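Local coordinates for Rho guanine nucleotide exchange factor 11 (Homo sapiens, PDB 5JHH), which probably activates RhoA-type small GTPases by promoting exchange of GDP for GTP, through a tandem of DH and PH domains, at residues Asp45-Gln50 / Glu149-Cys154; Gln50-Glu55 / Leu143-Ala148; Thr261-Lys266 / Glu346-Thr351. All blocks are in the same frame, centred on the assembly; numbering follows the deposited sequence.

Contacts 1 and 2 are neighbours in the helical RhoGEF (DH) domain, their centres about 8 Å apart. Both join the C-terminal part of helix 18-54 to helix 139-150 or the turn that follows it, and they share Gln50. The first segments run on directly from 45 to 55, while the second run in the reverse order, so contact 2 closes within the span of contact 1, as expected for helices lying roughly antiparallel. Contact 3 comes later in the chain, in the beta sheet of the PH domain, about 51 Å from either of the others between centres. The three therefore sample both modules of the exchange factor, the helical one and the sheet-based one.

Contact 1: residues Asp45-Gln50 / Glu149-Cys154; sequences DLIFYQ and ESHPQC
Ile47 meets His151 in a CH-pi contact at the heart of a largely apolar, partly buried junction between helix 18-54 and the turn that leaves helix 139-150 in the RhoGEF (DH) domain. No hydrogen bond crosses it. The methyl CD1 of Ile47 sits over the centre of the imidazole, 3.6 Å from the ring centroid and 7° off the normal, so that all five ring atoms of His151 lie at similar distances from it. His151 reaches this place with CG anti to its backbone N (chi1 -151°), which lays a face of the ring on the methyl. Replacing His151 by an alanine would probably leave the CD1 methyl of Ile47 without its flat partner and open a gap between helix and turn.

The other branch of Ile47 takes a different neighbour: CG2 approaches SG of Cys154 at 4.2 Å. That sulfur also borders the Phe48 ring, with SG 3.9 Å from CE2 in an oblique sulfur-aromatic contact. At the ring edge, CZ of Phe48 meets CG of Glu149 at 4.0 Å, close to the ring plane, and the two side chains cross at about a right angle. The Glu149 carboxylate looks elsewhere, its OE2 accepting a hydrogen bond from the backbone N of Leu159. The turn itself is closed by a backbone bond from Cys154 N to His151 O, and Gln153 O receives a further bond from Arg39 NH1 on helix 18-54.

Around this junction, Ile47 and Phe48 also pack on Ala148 of helix 139-150, Phe48 reaches Leu159 and Leu162 of helix 159-162, and Asp45 and Tyr49 touch helix 70-89.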
loop_
_atom_site.group_PDB
_atom_site.type_symbol
_atom_site.label_atom_id
_atom_site.label_comp_id
_atom_site.label_asym_id
_atom_site.label_seq_id
_atom_site.Cartn_x
_atom_site.Cartn_y
_atom_site.Cartn_z
ATOM N N ASP A 45 -16.276 -5.467 16.033
ATOM C CA ASP A 45 -16.575 -6.418 17.107
ATOM C C ASP A 45 -18.053 -6.741 17.160
ATOM O O ASP A 45 -18.455 -7.882 17.145
ATOM C CB ASP A 45 -16.142 -5.841 18.435
ATOM C CG ASP A 45 -16.272 -6.817 19.551
ATOM O OD1 ASP A 45 -15.901 -7.968 19.327
ATOM O OD2 ASP A 45 -16.724 -6.440 20.655
ATOM N N LEU A 46 -18.866 -5.711 17.190
ATOM C CA LEU A 46 -20.230 -5.907 17.510
ATOM C C LEU A 46 -21.001 -6.365 16.273
ATOM O O LEU A 46 -21.803 -7.255 16.380
ATOM C CB LEU A 46 -20.810 -4.613 18.100
ATOM C CG LEU A 46 -22.339 -4.422 17.986
ATOM C CD1 LEU A 46 -23.072 -5.259 19.042
ATOM C CD2 LEU A 46 -22.738 -2.938 18.047
ATOM N N ILE A 47 -20.795 -5.747 15.112
ATOM C CA ILE A 47 -21.630 -6.057 13.957
ATOM C C ILE A 47 -21.190 -7.369 13.290
ATOM O O ILE A 47 -22.034 -8.081 12.738
ATOM C CB ILE A 47 -21.599 -4.940 12.899
ATOM C CG1 ILE A 47 -22.121 -3.615 13.466
ATOM C CG2 ILE A 47 -22.422 -5.310 11.679
ATOM C CD1 ILE A 47 -23.520 -3.675 14.027
ATOM N N PHE A 48 -19.892 -7.695 13.350
ATOM C CA PHE A 48 -19.391 -8.839 12.627
ATOM C C PHE A 48 -18.927 -9.958 13.550
ATOM O O PHE A 48 -19.521 -11.040 13.590
ATOM C CB PHE A 48 -18.286 -8.411 11.676
ATOM C CG PHE A 48 -18.754 -7.485 10.564
ATOM C CD1 PHE A 48 -19.359 -7.986 9.438
ATOM C CD2 PHE A 48 -18.656 -6.121 10.695
ATOM C CE1 PHE A 48 -19.818 -7.147 8.444
ATOM C CE2 PHE A 48 -19.056 -5.270 9.673
ATOM C CZ PHE A 48 -19.676 -5.781 8.562
ATOM N N TYR A 49 -17.848 -9.709 14.268
ATOM C CA TYR A 49 -17.149 -10.749 14.999
ATOM C C TYR A 49 -18.033 -11.489 15.980
ATOM O O TYR A 49 -18.159 -12.711 15.897
ATOM C CB TYR A 49 -15.928 -10.178 15.746
ATOM C CG TYR A 49 -15.237 -11.222 16.586
ATOM C CD1 TYR A 49 -14.669 -12.335 16.019
ATOM C CD2 TYR A 49 -15.192 -11.099 17.971
ATOM C CE1 TYR A 49 -14.056 -13.327 16.804
ATOM C CE2 TYR A 49 -14.590 -12.054 18.769
ATOM C CZ TYR A 49 -14.014 -13.162 18.179
ATOM O OH TYR A 49 -13.410 -14.071 18.976
ATOM N N GLN A 50 -18.689 -10.748 16.859
ATOM C CA GLN A 50 -19.515 -11.366 17.919
ATOM C C GLN A 50 -20.715 -12.082 17.370
ATOM O O GLN A 50 -21.080 -13.141 17.873
ATOM C CB GLN A 50 -19.998 -10.353 18.935
ATOM C CG GLN A 50 -18.867 -9.677 19.683
ATOM C CD GLN A 50 -18.099 -10.595 20.596
ATOM O OE1 GLN A 50 -18.592 -11.624 21.030
ATOM N NE2 GLN A 50 -16.856 -10.231 20.871
ATOM N N GLU A 149 -23.825 -5.670 6.768
ATOM C CA GLU A 149 -23.335 -4.507 6.042
ATOM C C GLU A 149 -24.421 -3.464 5.821
ATOM O O GLU A 149 -24.109 -2.293 5.576
ATOM C CB GLU A 149 -22.686 -4.938 4.727
ATOM C CG GLU A 149 -21.375 -5.664 4.966
ATOM C CD GLU A 149 -20.742 -6.234 3.730
ATOM O OE1 GLU A 149 -21.422 -6.225 2.683
ATOM O OE2 GLU A 149 -19.569 -6.723 3.827
ATOM N N SER A 150 -25.679 -3.836 6.042
ATOM C CA SER A 150 -26.751 -2.844 5.919
ATOM C C SER A 150 -26.878 -1.994 7.181
ATOM O O SER A 150 -27.505 -0.962 7.191
ATOM C CB SER A 150 -28.087 -3.540 5.596
ATOM O OG SER A 150 -28.710 -3.959 6.789
ATOM N N HIS A 151 -26.246 -2.414 8.253
ATOM C CA HIS A 151 -26.297 -1.673 9.485
ATOM C C HIS A 151 -25.667 -0.295 9.304
ATOM O O HIS A 151 -24.700 -0.171 8.574
ATOM C CB HIS A 151 -25.549 -2.454 10.551
ATOM C CG HIS A 151 -26.059 -2.210 11.920
ATOM N ND1 HIS A 151 -26.932 -3.072 12.555
ATOM C CD2 HIS A 151 -25.858 -1.172 12.768
ATOM C CE1 HIS A 151 -27.219 -2.591 13.756
ATOM N NE2 HIS A 151 -26.582 -1.439 13.910
ATOM N N PRO A 152 -26.237 0.753 9.938
ATOM C CA PRO A 152 -25.777 2.121 9.627
ATOM C C PRO A 152 -24.435 2.397 10.186
ATOM O O PRO A 152 -23.666 3.174 9.627
ATOM C CB PRO A 152 -26.831 3.035 10.281
ATOM C CG PRO A 152 -27.527 2.157 11.268
ATOM C CD PRO A 152 -27.524 0.768 10.653
ATOM N N GLN A 153 -24.110 1.727 11.258
ATOM C CA GLN A 153 -22.757 1.783 11.743
ATOM C C GLN A 153 -21.676 1.453 10.727
ATOM O O GLN A 153 -20.549 1.922 10.859
ATOM C CB GLN A 153 -22.612 0.861 12.912
ATOM C CG GLN A 153 -23.114 1.514 14.166
ATOM C CD GLN A 153 -23.953 0.570 14.962
ATOM O OE1 GLN A 153 -25.008 0.151 14.499
ATOM N NE2 GLN A 153 -23.492 0.218 16.166
ATOM N N CYS A 154 -21.995 0.645 9.730
ATOM C CA CYS A 154 -21.035 0.374 8.702
ATOM C C CYS A 154 -20.755 1.532 7.792
ATOM O O CYS A 154 -19.844 1.438 6.963
ATOM C CB CYS A 154 -21.466 -0.832 7.880
ATOM S SG CYS A 154 -21.414 -2.319 8.896
#

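Contact 2: residues Gln50-Glu55 / Leu143-Ala148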
loop_
_atom_site.group_PDB
_atom_site.type_symbol
_atom_site.label_atom_id
_atom_site.label_comp_id
_atom_site.label_asym_id
_atom_site.label_seq_id
_atom_site.Cartn_x
_atom_site.Cartn_y
_atom_site.Cartn_z
ATOM N N GLN A 50 -18.689 -10.748 16.859
ATOM C CA GLN A 50 -19.515 -11.366 17.919
ATOM C C GLN A 50 -20.715 -12.082 17.370
ATOM O O GLN A 50 -21.080 -13.141 17.873
ATOM C CB GLN A 50 -19.998 -10.353 18.935
ATOM C CG GLN A 50 -18.867 -9.677 19.683
ATOM C CD GLN A 50 -18.099 -10.595 20.596
ATOM O OE1 GLN A 50 -18.592 -11.624 21.030
ATOM N NE2 GLN A 50 -16.856 -10.231 20.871
ATOM N N ARG A 51 -21.288 -11.557 16.296
ATOM C CA ARG A 51 -22.415 -12.231 15.670
ATOM C C ARG A 51 -21.975 -13.464 14.891
ATOM O O ARG A 51 -22.660 -14.494 14.903
ATOM C CB ARG A 51 -23.201 -11.295 14.788
ATOM C CG ARG A 51 -23.891 -10.140 15.522
ATOM C CD ARG A 51 -24.790 -9.354 14.570
ATOM N NE ARG A 51 -25.775 -10.269 13.972
ATOM C CZ ARG A 51 -26.282 -10.194 12.736
ATOM N NH1 ARG A 51 -25.918 -9.227 11.881
ATOM N NH2 ARG A 51 -27.156 -11.126 12.348
ATOM N N MET A 52 -20.825 -13.409 14.238
ATOM C CA MET A 52 -20.381 -14.587 13.511
ATOM C C MET A 52 -20.140 -15.708 14.498
ATOM O O MET A 52 -20.336 -16.872 14.199
ATOM C CB MET A 52 -19.079 -14.308 12.764
ATOM C CG MET A 52 -19.252 -13.310 11.634
ATOM S SD MET A 52 -17.710 -12.987 10.792
ATOM C CE MET A 52 -18.251 -11.848 9.534
ATOM N N LYS A 53 -19.588 -15.331 15.638
ATOM C CA LYS A 53 -19.224 -16.276 16.655
ATOM C C LYS A 53 -20.471 -16.845 17.286
ATOM O O LYS A 53 -20.620 -18.040 17.345
ATOM C CB LYS A 53 -18.411 -15.571 17.722
ATOM C CG LYS A 53 -17.712 -16.509 18.690
ATOM C CD LYS A 53 -17.840 -16.013 20.113
ATOM C CE LYS A 53 -16.539 -16.160 20.866
ATOM N NZ LYS A 53 -15.643 -15.033 20.479
ATOM N N LYS A 54 -21.339 -15.969 17.781
ATOM C CA LYS A 54 -22.547 -16.368 18.475
ATOM C C LYS A 54 -23.461 -17.219 17.570
ATOM O O LYS A 54 -23.977 -18.225 18.034
ATOM C CB LYS A 54 -23.301 -15.140 19.024
ATOM C CG LYS A 54 -24.779 -15.370 19.345
ATOM C CD LYS A 54 -24.988 -15.961 20.745
ATOM C CE LYS A 54 -25.298 -14.893 21.794
ATOM N NZ LYS A 54 -26.527 -14.120 21.448
ATOM N N GLU A 55 -23.665 -16.844 16.303
ATOM C CA GLU A 55 -24.550 -17.625 15.433
ATOM C C GLU A 55 -23.823 -18.691 14.577
ATOM O O GLU A 55 -24.388 -19.175 13.599
ATOM C CB GLU A 55 -25.303 -16.691 14.503
ATOM C CG GLU A 55 -26.195 -15.695 15.224
ATOM C CD GLU A 55 -26.695 -14.570 14.317
ATOM O OE1 GLU A 55 -26.864 -14.801 13.095
ATOM O OE2 GLU A 55 -26.928 -13.448 14.832
ATOM N N LEU A 143 -26.234 -13.933 2.791
ATOM C CA LEU A 143 -27.318 -13.248 3.497
ATOM C C LEU A 143 -26.891 -12.541 4.766
ATOM O O LEU A 143 -27.293 -11.417 5.039
ATOM C CB LEU A 143 -28.427 -14.247 3.869
ATOM C CG LEU A 143 -29.756 -13.990 3.174
ATOM C CD1 LEU A 143 -30.546 -15.295 3.012
ATOM C CD2 LEU A 143 -30.532 -12.938 3.972
ATOM N N PHE A 144 -26.138 -13.234 5.607
ATOM C CA PHE A 144 -25.718 -12.632 6.839
ATOM C C PHE A 144 -24.840 -11.397 6.547
ATOM O O PHE A 144 -24.948 -10.354 7.206
ATOM C CB PHE A 144 -24.948 -13.653 7.658
ATOM C CG PHE A 144 -24.217 -13.048 8.789
ATOM C CD1 PHE A 144 -22.990 -12.476 8.593
ATOM C CD2 PHE A 144 -24.779 -12.997 10.033
ATOM C CE1 PHE A 144 -22.318 -11.884 9.627
ATOM C CE2 PHE A 144 -24.099 -12.411 11.077
ATOM C CZ PHE A 144 -22.880 -11.832 10.865
ATOM N N MET A 145 -23.965 -11.527 5.570
ATOM C CA MET A 145 -23.049 -10.443 5.256
ATOM C C MET A 145 -23.837 -9.236 4.719
ATOM O O MET A 145 -23.521 -8.093 5.067
ATOM C CB MET A 145 -21.950 -10.889 4.279
ATOM C CG MET A 145 -20.934 -11.819 4.928
ATOM S SD MET A 145 -19.891 -11.020 6.191
ATOM C CE MET A 145 -18.981 -9.903 5.148
ATOM N N GLN A 146 -24.908 -9.477 3.966
ATOM C CA GLN A 146 -25.688 -8.344 3.466
ATOM C C GLN A 146 -26.362 -7.635 4.608
ATOM O O GLN A 146 -26.393 -6.425 4.654
ATOM C CB GLN A 146 -26.777 -8.772 2.503
ATOM C CG GLN A 146 -26.282 -9.204 1.155
ATOM C CD GLN A 146 -27.391 -9.858 0.342
ATOM O OE1 GLN A 146 -28.582 -9.722 0.666
ATOM N NE2 GLN A 146 -27.009 -10.574 -0.714
ATOM N N GLU A 147 -26.943 -8.407 5.513
ATOM C CA GLU A 147 -27.648 -7.839 6.656
ATOM C C GLU A 147 -26.691 -7.033 7.524
ATOM O O GLU A 147 -26.984 -5.933 7.949
ATOM C CB GLU A 147 -28.275 -8.971 7.488
ATOM C CG GLU A 147 -29.783 -8.860 7.729
ATOM C CD GLU A 147 -30.533 -10.203 7.561
ATOM O OE1 GLU A 147 -30.754 -10.904 8.585
ATOM O OE2 GLU A 147 -30.916 -10.569 6.409
ATOM N N ALA A 148 -25.528 -7.597 7.801
ATOM C CA ALA A 148 -24.555 -6.934 8.685
ATOM C C ALA A 148 -24.101 -5.618 8.065
ATOM O O ALA A 148 -24.054 -4.583 8.732
ATOM C CB ALA A 148 -23.348 -7.843 8.920
#
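Arg51 crosses Phe144 at a slant, and its course from CB to the guanidinium describes much of the contact. CB of Arg51 begins at the edge of the Phe144 ring, near its plane, 4.0 Å from CZ of Phe144. The chain then bends at chi3 (57°), which brings the guanidinium round so that one of its faces meets CE2 of Phe144. NE of Arg51 comes to 4.0 Å from this CE2 of Phe144, and CZ of Arg51 is 3.5 Å from CE2 of Phe144, which sits over the centre of the guanidinium. The two planes are 41° apart, a tilted approach rather than a flat stack. At the tip, NH1 and NH2 of Arg51 also approach CE2 of Phe144, NH2 at 3.6 Å, and NH1 skirts CB of Ala148. NH2 and NE each give a weak hydrogen bond to OE2 of Glu55, Arg51 NH2 at 3.4 Å as part of a salt bridge. This carboxylate, met at the guanidinium edge, probably helps to fix its rotation.

Met52 brings its CG to 3.9 Å from CE1 of Phe144. Its extended chain carries CE of Met52 on to SD of Met145, at 3.8 Å.

Phe144 is wedged between the end of helix 18-54 and helix 139-150, whose segments 50-54 and 143-148 run roughly antiparallel (148°) with axes 12.0 Å apart, as in the helical bundle of a DH domain.

Contact 3: residues Thr261-Lys266 / Glu346-Thr351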
loop_
_atom_site.group_PDB
_atom_site.type_symbol
_atom_site.label_atom_id
_atom_site.label_comp_id
_atom_site.label_asym_id
_atom_site.label_seq_id
_atom_site.Cartn_x
_atom_site.Cartn_y
_atom_site.Cartn_z
ATOM N N THR A 261 10.717 -13.008 -19.973
ATOM C CA THR A 261 10.848 -13.753 -21.213
ATOM C C THR A 261 12.311 -14.156 -21.378
ATOM O O THR A 261 13.199 -13.328 -21.306
ATOM C CB THR A 261 10.338 -12.935 -22.410
ATOM O OG1 THR A 261 8.984 -12.550 -22.166
ATOM C CG2 THR A 261 10.363 -13.772 -23.671
ATOM N N TRP A 262 12.536 -15.441 -21.579
ATOM C CA TRP A 262 13.868 -16.005 -21.810
ATOM C C TRP A 262 14.276 -16.103 -23.295
ATOM O O TRP A 262 13.742 -16.918 -24.043
ATOM C CB TRP A 262 13.861 -17.410 -21.243
ATOM C CG TRP A 262 15.160 -18.053 -21.085
ATOM C CD1 TRP A 262 16.399 -17.560 -21.414
ATOM C CD2 TRP A 262 15.360 -19.362 -20.558
ATOM N NE1 TRP A 262 17.358 -18.506 -21.105
ATOM C CE2 TRP A 262 16.734 -19.623 -20.594
ATOM C CE3 TRP A 262 14.496 -20.352 -20.088
ATOM C CZ2 TRP A 262 17.270 -20.810 -20.108
ATOM C CZ3 TRP A 262 15.025 -21.541 -19.618
ATOM C CH2 TRP A 262 16.396 -21.760 -19.626
ATOM N N ARG A 263 15.265 -15.301 -23.686
ATOM C CA ARG A 263 15.884 -15.352 -25.023
ATOM C C ARG A 263 16.924 -16.477 -25.057
ATOM O O ARG A 263 18.105 -16.269 -24.751
ATOM C CB ARG A 263 16.563 -14.014 -25.338
ATOM C CG ARG A 263 16.043 -13.301 -26.554
ATOM C CD ARG A 263 15.254 -12.047 -26.212
ATOM N NE ARG A 263 16.109 -10.922 -25.852
ATOM C CZ ARG A 263 15.761 -9.636 -25.951
ATOM N NH1 ARG A 263 14.575 -9.293 -26.414
ATOM N NH2 ARG A 263 16.600 -8.676 -25.555
ATOM N N ILE A 264 16.459 -17.665 -25.413
ATOM C CA ILE A 264 17.209 -18.904 -25.263
ATOM C C ILE A 264 18.170 -19.130 -26.466
ATOM O O ILE A 264 19.273 -19.652 -26.318
ATOM C CB ILE A 264 16.202 -20.070 -25.067
ATOM C CG1 ILE A 264 16.789 -21.183 -24.207
ATOM C CG2 ILE A 264 15.688 -20.606 -26.401
ATOM C CD1 ILE A 264 15.723 -22.033 -23.557
ATOM N N SER A 265 17.733 -18.719 -27.647
ATOM C CA SER A 265 18.550 -18.715 -28.850
ATOM C C SER A 265 18.251 -17.379 -29.484
ATOM O O SER A 265 17.624 -16.528 -28.844
ATOM C CB SER A 265 18.123 -19.834 -29.800
ATOM O OG SER A 265 17.085 -19.386 -30.672
ATOM N N LYS A 266 18.621 -17.205 -30.747
ATOM C CA LYS A 266 18.428 -15.905 -31.393
ATOM C C LYS A 266 17.062 -15.720 -32.064
ATOM O O LYS A 266 16.632 -14.582 -32.283
ATOM C CB LYS A 266 19.566 -15.543 -32.358
ATOM C CG LYS A 266 20.398 -16.680 -32.934
ATOM C CD LYS A 266 21.617 -16.146 -33.673
ATOM C CE LYS A 266 21.280 -15.027 -34.657
ATOM N NZ LYS A 266 21.228 -13.663 -34.035
ATOM N N GLU A 346 19.643 -14.946 -20.904
ATOM C CA GLU A 346 19.263 -13.596 -21.291
ATOM C C GLU A 346 17.791 -13.460 -20.970
ATOM O O GLU A 346 16.970 -14.214 -21.513
ATOM C CB GLU A 346 19.499 -13.317 -22.789
ATOM C CG GLU A 346 19.030 -11.918 -23.223
ATOM C CD GLU A 346 19.363 -11.564 -24.664
ATOM O OE1 GLU A 346 19.882 -12.460 -25.382
ATOM O OE2 GLU A 346 19.105 -10.391 -25.076
ATOM N N LEU A 347 17.458 -12.507 -20.091
ATOM C CA LEU A 347 16.105 -12.417 -19.574
ATOM C C LEU A 347 15.521 -11.066 -19.885
ATOM O O LEU A 347 16.236 -10.035 -19.837
ATOM C CB LEU A 347 16.105 -12.710 -18.083
ATOM C CG LEU A 347 16.411 -14.178 -17.775
ATOM C CD1 LEU A 347 16.623 -14.340 -16.288
ATOM C CD2 LEU A 347 15.297 -15.111 -18.229
ATOM N N VAL A 348 14.223 -11.057 -20.208
ATOM C CA VAL A 348 13.533 -9.810 -20.595
ATOM C C VAL A 348 12.301 -9.566 -19.703
ATOM O O VAL A 348 11.422 -10.404 -19.587
ATOM C CB VAL A 348 13.121 -9.805 -22.101
ATOM C CG1 VAL A 348 12.764 -8.392 -22.594
ATOM C CG2 VAL A 348 14.232 -10.366 -22.954
ATOM N N ALA A 349 12.288 -8.388 -19.097
ATOM C CA ALA A 349 11.260 -7.930 -18.173
ATOM C C ALA A 349 10.229 -7.116 -18.935
ATOM O O ALA A 349 10.431 -6.768 -20.089
ATOM C CB ALA A 349 11.908 -7.061 -17.105
ATOM N N LEU A 350 9.139 -6.770 -18.268
ATOM C CA LEU A 350 8.009 -6.134 -18.956
ATOM C C LEU A 350 8.336 -4.716 -19.319
ATOM O O LEU A 350 7.868 -4.228 -20.300
ATOM C CB LEU A 350 6.743 -6.142 -18.088
ATOM C CG LEU A 350 6.263 -7.474 -17.502
ATOM C CD1 LEU A 350 5.459 -7.232 -16.212
ATOM C CD2 LEU A 350 5.486 -8.326 -18.511
ATOM N N THR A 351 9.111 -4.037 -18.497
ATOM C CA THR A 351 9.442 -2.652 -18.771
ATOM C C THR A 351 10.847 -2.355 -18.304
ATOM O O THR A 351 11.477 -3.162 -17.648
ATOM C CB THR A 351 8.470 -1.693 -18.035
ATOM O OG1 THR A 351 8.619 -1.822 -16.612
ATOM C CG2 THR A 351 6.976 -1.996 -18.429
HETATM O O HOH W 1 19.412 -16.910 -22.565
#
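Arg263 and Glu346 are brought together by contrasting side-chain shapes. Glu346 is extended, with CG anti to the backbone N (chi1 177°), whereas Arg263 is bent at chi2 (110°) and again at chi3, folding its guanidinium back beside the neighbouring strand. There NH2 of Arg263 lies 3.1 Å from OE2 of Glu346 in a salt bridge, and NE adds a weak bond to the same oxygen. The carboxylate and guanidinium planes are 85° apart: OE2 is met from above its own carboxylate plane, while it stays near the plane of the guanidinium. Over the centre of one guanidinium face sits CG2 of Val348, 3.4 Å from CZ of Arg263. Arg263 NH2 has a second acid, Asp327, so its positive charge is probably balanced by two acids.

The backbones pair antiparallel. Thr261 and Val348 form a hydrogen-bonded pair, with Thr261 N to Val348 O and Val348 N to Thr261 O both 2.7 Å, and Arg263 N continues the ladder to Glu346 O at 3.0 Å. Both side chains of this pair share one face of the sheet, with CB of Thr261 lying 4.2 Å from CB of Val348.

Trp262 and Leu347, a non-hydrogen-bonded pair, point to the opposite face, where CD2 of Leu347 lies 4.1 Å from CB of Trp262. The indole edge faces Glu346 O, and a water accepts from Glu346 N and, weakly, from Trp262 NE1 while donating to Arg263 O, bridging the two strands beside the Arg263 N to Glu346 O bond. Trp262 also meets Tyr345 and Phe310, and Leu347 packs on Phe331 and Ile333.

Strand 254-263 thus joins strand 345-348, which leads into the C-terminal helix 352-368 through Thr351 at its N-cap: an antiparallel pairing of first and last strands that closes the barrel-like PH fold.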